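Local coordinates for protein cytosol aminopeptidase (Coxiella burnetii, PDB 3IJ3) that probably acts as a manganese-dependent metalloaminopeptidase of the M17 family, removing amino acids one at a time from the N-terminus of peptides, at residues A[175-180]-A[451-456]; A[299-304]-A[340-345]. All blocks are in the same frame, centred on the assembly; numbering follows the deposited sequence.

Contact 1: A[175-180]-A[451-456]; sequences DLINTP and FAWNLE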
ATOM      1  N   ASP A 175       4.179  35.292  -2.486  1.00  8.27           N
ATOM      2  CA  ASP A 175       4.743  35.398  -1.132  1.00  8.19           C
ATOM      3  C   ASP A 175       3.869  34.698  -0.086  1.00  7.52           C
ATOM      4  O   ASP A 175       4.385  33.942   0.748  1.00  7.53           O
ATOM      5  CB  ASP A 175       4.956  36.872  -0.694  1.00  8.31           C
ATOM      6  CG  ASP A 175       6.157  37.558  -1.371  1.00 11.42           C
ATOM      7  OD1 ASP A 175       7.014  36.893  -1.985  1.00 11.02           O
ATOM      8  OD2 ASP A 175       6.255  38.806  -1.237  1.00 12.00           O
ATOM      9  N   LEU A 176       2.552  34.932  -0.131  1.00  6.79           N
ATOM     10  CA  LEU A 176       1.658  34.322   0.840  1.00  7.49           C
ATOM     11  C   LEU A 176       1.685  32.793   0.726  1.00  6.65           C
ATOM     12  O   LEU A 176       1.750  32.088   1.722  1.00  7.76           O
ATOM     13  CB  LEU A 176       0.231  34.855   0.671  1.00  7.23           C
ATOM     14  CG  LEU A 176       0.050  36.337   1.024  1.00  9.24           C
ATOM     15  CD1 LEU A 176      -1.396  36.817   0.633  1.00  8.90           C
ATOM     16  CD2 LEU A 176       0.332  36.600   2.511  1.00 11.98           C
ATOM     17  N   ILE A 177       1.617  32.282  -0.501  1.00  5.91           N
ATOM     18  CA  ILE A 177       1.649  30.827  -0.723  1.00  6.37           C
ATOM     19  C   ILE A 177       2.996  30.236  -0.297  1.00  7.28           C
ATOM     20  O   ILE A 177       3.043  29.209   0.389  1.00  7.46           O
ATOM     21  CB  ILE A 177       1.320  30.479  -2.186  1.00  5.96           C
ATOM     22  CG1 ILE A 177      -0.138  30.824  -2.479  1.00  8.11           C
ATOM     23  CG2 ILE A 177       1.575  28.952  -2.487  1.00  7.57           C
ATOM     24  CD1 ILE A 177      -0.485  30.835  -3.957  1.00  7.35           C
ATOM     25  N   ASN A 178       4.077  30.898  -0.688  1.00  6.69           N
ATOM     26  CA  ASN A 178       5.424  30.429  -0.330  1.00  7.04           C
ATOM     27  C   ASN A 178       5.755  30.452   1.170  1.00  7.90           C
ATOM     28  O   ASN A 178       6.635  29.713   1.629  1.00  7.33           O
ATOM     29  CB  ASN A 178       6.486  31.228  -1.093  1.00  5.43           C
ATOM     30  CG  ASN A 178       6.611  30.826  -2.550  1.00  8.65           C
ATOM     31  OD1 ASN A 178       6.398  29.663  -2.899  1.00  8.51           O
ATOM     32  ND2 ASN A 178       7.078  31.746  -3.381  1.00  8.10           N
ATOM     33  N   THR A 179       5.102  31.322   1.933  1.00  6.66           N
ATOM     34  CA  THR A 179       5.435  31.417   3.366  1.00  6.16           C
ATOM     35  C   THR A 179       5.053  30.125   4.063  1.00  6.14           C
ATOM     36  O   THR A 179       3.917  29.664   3.969  1.00  5.73           O
ATOM     37  CB  THR A 179       4.724  32.604   4.032  1.00  7.08           C
ATOM     38  OG1 THR A 179       5.085  33.811   3.349  1.00  6.24           O
ATOM     39  CG2 THR A 179       5.136  32.722   5.541  1.00  6.32           C
ATOM     40  N   PRO A 180       6.003  29.515   4.751  1.00  5.81           N
ATOM     41  CA  PRO A 180       5.690  28.303   5.508  1.00  7.63           C
ATOM     42  C   PRO A 180       4.480  28.487   6.406  1.00  6.75           C
ATOM     43  O   PRO A 180       4.285  29.578   6.993  1.00  6.25           O
ATOM     44  CB  PRO A 180       6.933  28.122   6.373  1.00  7.09           C
ATOM     45  CG  PRO A 180       8.004  28.698   5.598  1.00  6.58           C
ATOM     46  CD  PRO A 180       7.418  29.889   4.881  1.00  7.41           C
ATOM     47  N   PHE A 451      -4.473  24.972  -8.757  1.00 14.00           N
ATOM     48  CA  PHE A 451      -3.362  24.257  -8.109  1.00 13.58           C
ATOM     49  C   PHE A 451      -2.447  25.257  -7.338  1.00 13.30           C
ATOM     50  O   PHE A 451      -1.878  24.913  -6.303  1.00 14.70           O
ATOM     51  CB  PHE A 451      -2.632  23.432  -9.156  1.00 14.84           C
ATOM     52  CG  PHE A 451      -1.556  22.556  -8.598  1.00 15.57           C
ATOM     53  CD1 PHE A 451      -1.869  21.492  -7.793  1.00 17.53           C
ATOM     54  CD2 PHE A 451      -0.238  22.761  -8.931  1.00 16.74           C
ATOM     55  CE1 PHE A 451      -0.879  20.677  -7.274  1.00 19.80           C
ATOM     56  CE2 PHE A 451       0.744  21.924  -8.424  1.00 15.34           C
ATOM     57  CZ  PHE A 451       0.413  20.898  -7.603  1.00 17.16           C
ATOM     58  N   ALA A 452      -2.316  26.480  -7.864  1.00 14.08           N
ATOM     59  CA  ALA A 452      -1.594  27.580  -7.209  1.00 14.32           C
ATOM     60  C   ALA A 452      -0.129  27.317  -6.936  1.00 11.62           C
ATOM     61  O   ALA A 452       0.414  27.850  -5.987  1.00 11.91           O
ATOM     62  CB  ALA A 452      -2.319  27.975  -5.891  1.00 14.18           C
ATOM     63  N   TRP A 453       0.527  26.541  -7.804  1.00 11.92           N
ATOM     64  CA  TRP A 453       1.912  26.168  -7.597  1.00 11.48           C
ATOM     65  C   TRP A 453       2.591  25.759  -8.895  1.00 12.61           C
ATOM     66  O   TRP A 453       1.939  25.180  -9.772  1.00 13.14           O
ATOM     67  CB  TRP A 453       1.926  24.975  -6.619  1.00 12.16           C
ATOM     68  CG  TRP A 453       3.258  24.524  -6.102  1.00 12.30           C
ATOM     69  CD1 TRP A 453       4.087  23.599  -6.663  1.00 10.68           C
ATOM     70  CD2 TRP A 453       3.901  24.956  -4.900  1.00 12.42           C
ATOM     71  NE1 TRP A 453       5.213  23.431  -5.886  1.00 11.42           N
ATOM     72  CE2 TRP A 453       5.121  24.255  -4.802  1.00 10.63           C
ATOM     73  CE3 TRP A 453       3.565  25.865  -3.897  1.00 13.58           C
ATOM     74  CZ2 TRP A 453       5.988  24.429  -3.743  1.00 11.58           C
ATOM     75  CZ3 TRP A 453       4.436  26.033  -2.850  1.00 13.50           C
ATOM     76  CH2 TRP A 453       5.639  25.348  -2.792  1.00 12.46           C
ATOM     77  N   ASN A 454       3.861  26.123  -9.029  1.00 10.95           N
ATOM     78  CA  ASN A 454       4.706  25.708 -10.122  1.00 11.50           C
ATOM     79  C   ASN A 454       5.581  24.551  -9.614  1.00 11.13           C
ATOM     80  O   ASN A 454       6.468  24.749  -8.768  1.00 11.56           O
ATOM     81  CB  ASN A 454       5.631  26.832 -10.590  1.00 10.81           C
ATOM     82  CG  ASN A 454       4.870  28.012 -11.169  1.00 14.18           C
ATOM     83  OD1 ASN A 454       3.910  27.826 -11.935  1.00 15.30           O
ATOM     84  ND2 ASN A 454       5.325  29.242 -10.853  1.00 14.58           N
ATOM     85  N   LEU A 455       5.369  23.360 -10.155  1.00 12.50           N
ATOM     86  CA  LEU A 455       6.182  22.197  -9.779  1.00 14.01           C
ATOM     87  C   LEU A 455       7.582  22.252 -10.396  1.00 17.36           C
ATOM     88  O   LEU A 455       8.531  21.731  -9.840  1.00 19.41           O
ATOM     89  CB  LEU A 455       5.482  20.923 -10.236  1.00 14.16           C
ATOM     90  CG  LEU A 455       4.211  20.592  -9.465  1.00 14.60           C
ATOM     91  CD1 LEU A 455       3.352  19.599 -10.213  1.00 19.84           C
ATOM     92  CD2 LEU A 455       4.565  20.088  -8.050  1.00 13.68           C
ATOM     93  N   GLU A 456       7.697  22.907 -11.535  1.00 17.71           N
ATOM     94  CA  GLU A 456       8.959  23.006 -12.255  1.00 20.97           C
ATOM     95  C   GLU A 456       9.322  24.456 -12.522  1.00 19.67           C
ATOM     96  O   GLU A 456       8.458  25.296 -12.601  1.00 19.08           O
ATOM     97  CB  GLU A 456       8.781  22.390 -13.641  1.00 23.47           C
ATOM     98  CG  GLU A 456       8.269  20.962 -13.714  1.00 30.55           C
ATOM     99  CD  GLU A 456       7.589  20.679 -15.062  1.00 38.99           C
ATOM    100  OE1 GLU A 456       6.619  21.407 -15.418  1.00 43.23           O
ATOM    101  OE2 GLU A 456       7.995  19.715 -15.747  1.00 43.58           O
TER
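Ile177 meets both Ala452 and Trp453, and two branches of its side chain share the Ala452 carbonyl. Its CD1 and CG2 lie 3.7 and 3.8 Å from Ala452 O. Beyond that oxygen their partners differ: Ile177 CD1 also rests 3.9 Å from Ala452 CB, whereas Ile177 CG2 approaches Trp453 CE3 at 3.9 Å, close to the ring plane, which makes this a contact with the edge of the six-membered ring and not with a face. The first torsion of Ile177 (chi1 -67°) sets CG1 beside the backbone N and CG2 anti to it. Asn178 adds a looser touch, its OD1 standing 4.1 Å from Trp453 CZ3 with the amide plane turned 82° from the indole plane.

That amide is fixed from outside: OD1 accepts from Gly465 N and ND2 is hydrogen-bonded to Tyr138 OH. Thr179 closes the helix, its N and OG1 both hydrogen-bonding to Asp175 O, at 3.0 and 2.7 Å, from opposite faces of the carbonyl plane.

The contact is buried and made by van der Waals packing, part of it against the Ala452 carbonyl. It joins the C-terminal end of helix 157-178 to the end of strand 445-454, with Leu176 and Ala452 both touching helix 275-289 and strand 464-465 pairing antiparallel with strand 445-454.

Contact 2: A[299-304]-A[340-345]; sequences LIPAVE and ADALAE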
ATOM      1  N   LEU A 299     -14.443  37.509   1.500  1.00 15.60           N
ATOM      2  CA  LEU A 299     -14.656  36.599   2.605  1.00 15.02           C
ATOM      3  C   LEU A 299     -13.651  35.475   2.539  1.00 14.95           C
ATOM      4  O   LEU A 299     -13.569  34.756   1.528  1.00 15.51           O
ATOM      5  CB  LEU A 299     -16.089  36.027   2.546  1.00 15.31           C
ATOM      6  CG  LEU A 299     -17.199  36.999   2.909  1.00 17.86           C
ATOM      7  CD1 LEU A 299     -18.556  36.512   2.359  1.00 15.14           C
ATOM      8  CD2 LEU A 299     -17.248  37.155   4.447  1.00 15.50           C
ATOM      9  N   ILE A 300     -12.858  35.333   3.609  1.00 14.94           N
ATOM     10  CA  ILE A 300     -11.858  34.270   3.702  1.00 14.99           C
ATOM     11  C   ILE A 300     -11.963  33.493   5.027  1.00 14.91           C
ATOM     12  O   ILE A 300     -11.679  34.047   6.106  1.00 15.41           O
ATOM     13  CB  ILE A 300     -10.413  34.831   3.597  1.00 14.87           C
ATOM     14  CG1 ILE A 300     -10.161  35.433   2.218  1.00 16.83           C
ATOM     15  CG2 ILE A 300      -9.375  33.753   3.936  1.00 17.09           C
ATOM     16  CD1 ILE A 300      -8.850  36.287   2.138  1.00 15.58           C
ATOM     17  N   PRO A 301     -12.436  32.232   4.953  1.00 15.75           N
ATOM     18  CA  PRO A 301     -12.377  31.366   6.123  1.00 15.33           C
ATOM     19  C   PRO A 301     -10.900  30.985   6.282  1.00 14.99           C
ATOM     20  O   PRO A 301     -10.281  30.461   5.328  1.00 15.94           O
ATOM     21  CB  PRO A 301     -13.242  30.169   5.756  1.00 16.40           C
ATOM     22  CG  PRO A 301     -13.630  30.328   4.349  1.00 21.51           C
ATOM     23  CD  PRO A 301     -13.201  31.630   3.838  1.00 16.36           C
ATOM     24  N   ALA A 302     -10.340  31.235   7.456  1.00 13.95           N
ATOM     25  CA  ALA A 302      -8.910  30.988   7.707  1.00 14.86           C
ATOM     26  C   ALA A 302      -8.774  29.996   8.860  1.00 16.69           C
ATOM     27  O   ALA A 302      -9.162  30.284  10.004  1.00 16.41           O
ATOM     28  CB  ALA A 302      -8.184  32.309   7.978  1.00 15.89           C
ATOM     29  N   VAL A 303      -8.277  28.811   8.534  1.00 16.18           N
ATOM     30  CA  VAL A 303      -8.150  27.739   9.510  1.00 16.54           C
ATOM     31  C   VAL A 303      -6.958  26.833   9.225  1.00 17.84           C
ATOM     32  O   VAL A 303      -6.308  26.949   8.171  1.00 18.04           O
ATOM     33  CB  VAL A 303      -9.385  26.793   9.381  1.00 16.10           C
ATOM     34  CG1 VAL A 303     -10.740  27.533   9.403  1.00 16.28           C
ATOM     35  CG2 VAL A 303      -9.322  25.933   8.080  1.00 16.03           C
ATOM     36  N   GLU A 304      -6.617  25.986  10.201  0.60 17.37           N
ATOM     37  CA  GLU A 304      -5.662  24.903   9.974  0.60 18.23           C
ATOM     38  C   GLU A 304      -6.487  23.635  10.132  0.60 17.75           C
ATOM     39  O   GLU A 304      -7.333  23.564  11.028  0.60 17.31           O
ATOM     40  CB  GLU A 304      -4.479  24.870  10.978  0.60 18.32           C
ATOM     41  CG  GLU A 304      -3.452  23.688  10.691  0.60 22.94           C
ATOM     42  CD  GLU A 304      -2.106  23.780  11.472  0.60 24.29           C
ATOM     43  OE1 GLU A 304      -1.873  24.832  12.115  0.60 25.44           O
ATOM     44  OE2 GLU A 304      -1.277  22.799  11.439  0.60 19.38           O
ATOM     45  N   ALA A 340     -18.571  26.595   2.500  1.00 17.76           N
ATOM     46  CA  ALA A 340     -20.044  26.570   2.598  1.00 18.49           C
ATOM     47  C   ALA A 340     -20.583  27.673   3.501  1.00 18.50           C
ATOM     48  O   ALA A 340     -21.596  28.304   3.181  1.00 18.52           O
ATOM     49  CB  ALA A 340     -20.544  25.188   3.088  1.00 18.74           C
ATOM     50  N   ASP A 341     -19.919  27.902   4.632  1.00 17.36           N
ATOM     51  CA  ASP A 341     -20.326  28.974   5.532  1.00 17.27           C
ATOM     52  C   ASP A 341     -20.062  30.358   4.949  1.00 16.34           C
ATOM     53  O   ASP A 341     -20.873  31.264   5.123  1.00 17.27           O
ATOM     54  CB  ASP A 341     -19.638  28.851   6.885  1.00 17.40           C
ATOM     55  CG  ASP A 341     -20.403  27.966   7.859  1.00 20.55           C
ATOM     56  OD1 ASP A 341     -21.483  27.447   7.501  1.00 20.44           O
ATOM     57  OD2 ASP A 341     -19.941  27.858   9.019  1.00 20.22           O
ATOM     58  N   ALA A 342     -18.929  30.531   4.274  1.00 17.63           N
ATOM     59  CA  ALA A 342     -18.610  31.829   3.672  1.00 16.32           C
ATOM     60  C   ALA A 342     -19.615  32.110   2.567  1.00 17.26           C
ATOM     61  O   ALA A 342     -20.086  33.230   2.422  1.00 17.86           O
ATOM     62  CB  ALA A 342     -17.154  31.849   3.124  1.00 16.97           C
ATOM     63  N   LEU A 343     -19.931  31.092   1.768  1.00 16.27           N
ATOM     64  CA  LEU A 343     -20.920  31.250   0.693  1.00 17.05           C
ATOM     65  C   LEU A 343     -22.326  31.564   1.208  1.00 16.64           C
ATOM     66  O   LEU A 343     -23.029  32.415   0.629  1.00 17.80           O
ATOM     67  CB  LEU A 343     -20.939  30.029  -0.254  1.00 16.78           C
ATOM     68  CG  LEU A 343     -19.741  29.809  -1.149  1.00 19.30           C
ATOM     69  CD1 LEU A 343     -19.817  28.404  -1.786  1.00 18.57           C
ATOM     70  CD2 LEU A 343     -19.574  30.905  -2.219  1.00 24.03           C
ATOM     71  N   ALA A 344     -22.742  30.893   2.283  1.00 17.14           N
ATOM     72  CA  ALA A 344     -24.040  31.126   2.909  1.00 18.37           C
ATOM     73  C   ALA A 344     -24.130  32.587   3.353  1.00 19.53           C
ATOM     74  O   ALA A 344     -25.191  33.224   3.252  1.00 19.54           O
ATOM     75  CB  ALA A 344     -24.253  30.169   4.113  1.00 19.34           C
ATOM     76  N   GLU A 345     -23.020  33.120   3.843  1.00 19.38           N
ATOM     77  CA  GLU A 345     -22.971  34.533   4.235  1.00 18.39           C
ATOM     78  C   GLU A 345     -23.040  35.457   3.015  1.00 17.69           C
ATOM     79  O   GLU A 345     -23.791  36.443   3.010  1.00 18.48           O
ATOM     80  CB  GLU A 345     -21.701  34.809   5.030  1.00 18.81           C
ATOM     81  CG  GLU A 345     -21.502  36.276   5.423  1.00 20.83           C
ATOM     82  CD  GLU A 345     -22.525  36.817   6.411  1.00 25.05           C
ATOM     83  OE1 GLU A 345     -23.441  36.093   6.858  1.00 24.03           O
ATOM     84  OE2 GLU A 345     -22.408  38.018   6.750  1.00 28.05           O
TER
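Leu299 and Pro301 of one strand both face Ala342 on a helix that packs against the central sheet of the M17 catalytic domain, an α/β fold. Strand 299-304 and helix 340-345 run nearly antiparallel, their axes 155° apart in direction and 8.4 Å apart at closest approach. This close spacing fits the small residue at the centre of the interface: the CA atoms of Leu299 and Ala342, the nearest pair, are 6.3 Å apart.

The CB of Ala342 points toward the strand and meets the pyrrolidine ring of Pro301, with Pro301 CG and CD each 4.0 Å from it. The methyl therefore sits against the CG-CD bond of the ring and does not favour one of its two carbons. Two positions back along the strand, Leu299 also points toward the helix. Its CB is 4.4 Å from Ala342 CB, while its branched end continues past the methyl to the helix backbone. Leu299 CG is anti to the carbonyl carbon, and chi1 of -72° and chi2 of 160° together bring CD1 to the helix. Ile300, between the two, points the other way, onto helix 186-200, which shows that the strand is packed by helices on both faces.

Glu345 contributes carbon to this contact, and its carboxylate is gripped by two arginines through salt bridges, OE1 by Arg321 and OE2 by Arg297, the latter on the same strand just before Leu299. Asp341 OD1 accepts from Arg321 N and OD2 from Ala218 N. At the Leu299 end, CD1 lies 3.6 Å from Ala342 O and 4.3 Å from Glu345 CG.

In the fold
Both contacts belong to the catalytic domain and reach the same mixed sheet, contact 1 through strand 445-454 and contact 2 through strand 295-305. Strands 244-252 and 353-359 lie between these two, all joined by parallel pairing. The centres of the contacts are 21 Å apart and their nearest atoms about 8 Å apart, so they do not touch. Along the chain, contact 2 is nested within the 270 residues that separate the two segments of contact 1. The lithium ion, bound by Lys250, Asp255, Asp273 and Glu334, lies about 12 Å from the Ala452 side chain and about 11 Å from that of Pro301, so both contacts come within about 12 Å of the metal, and neither supplies a ligand to it.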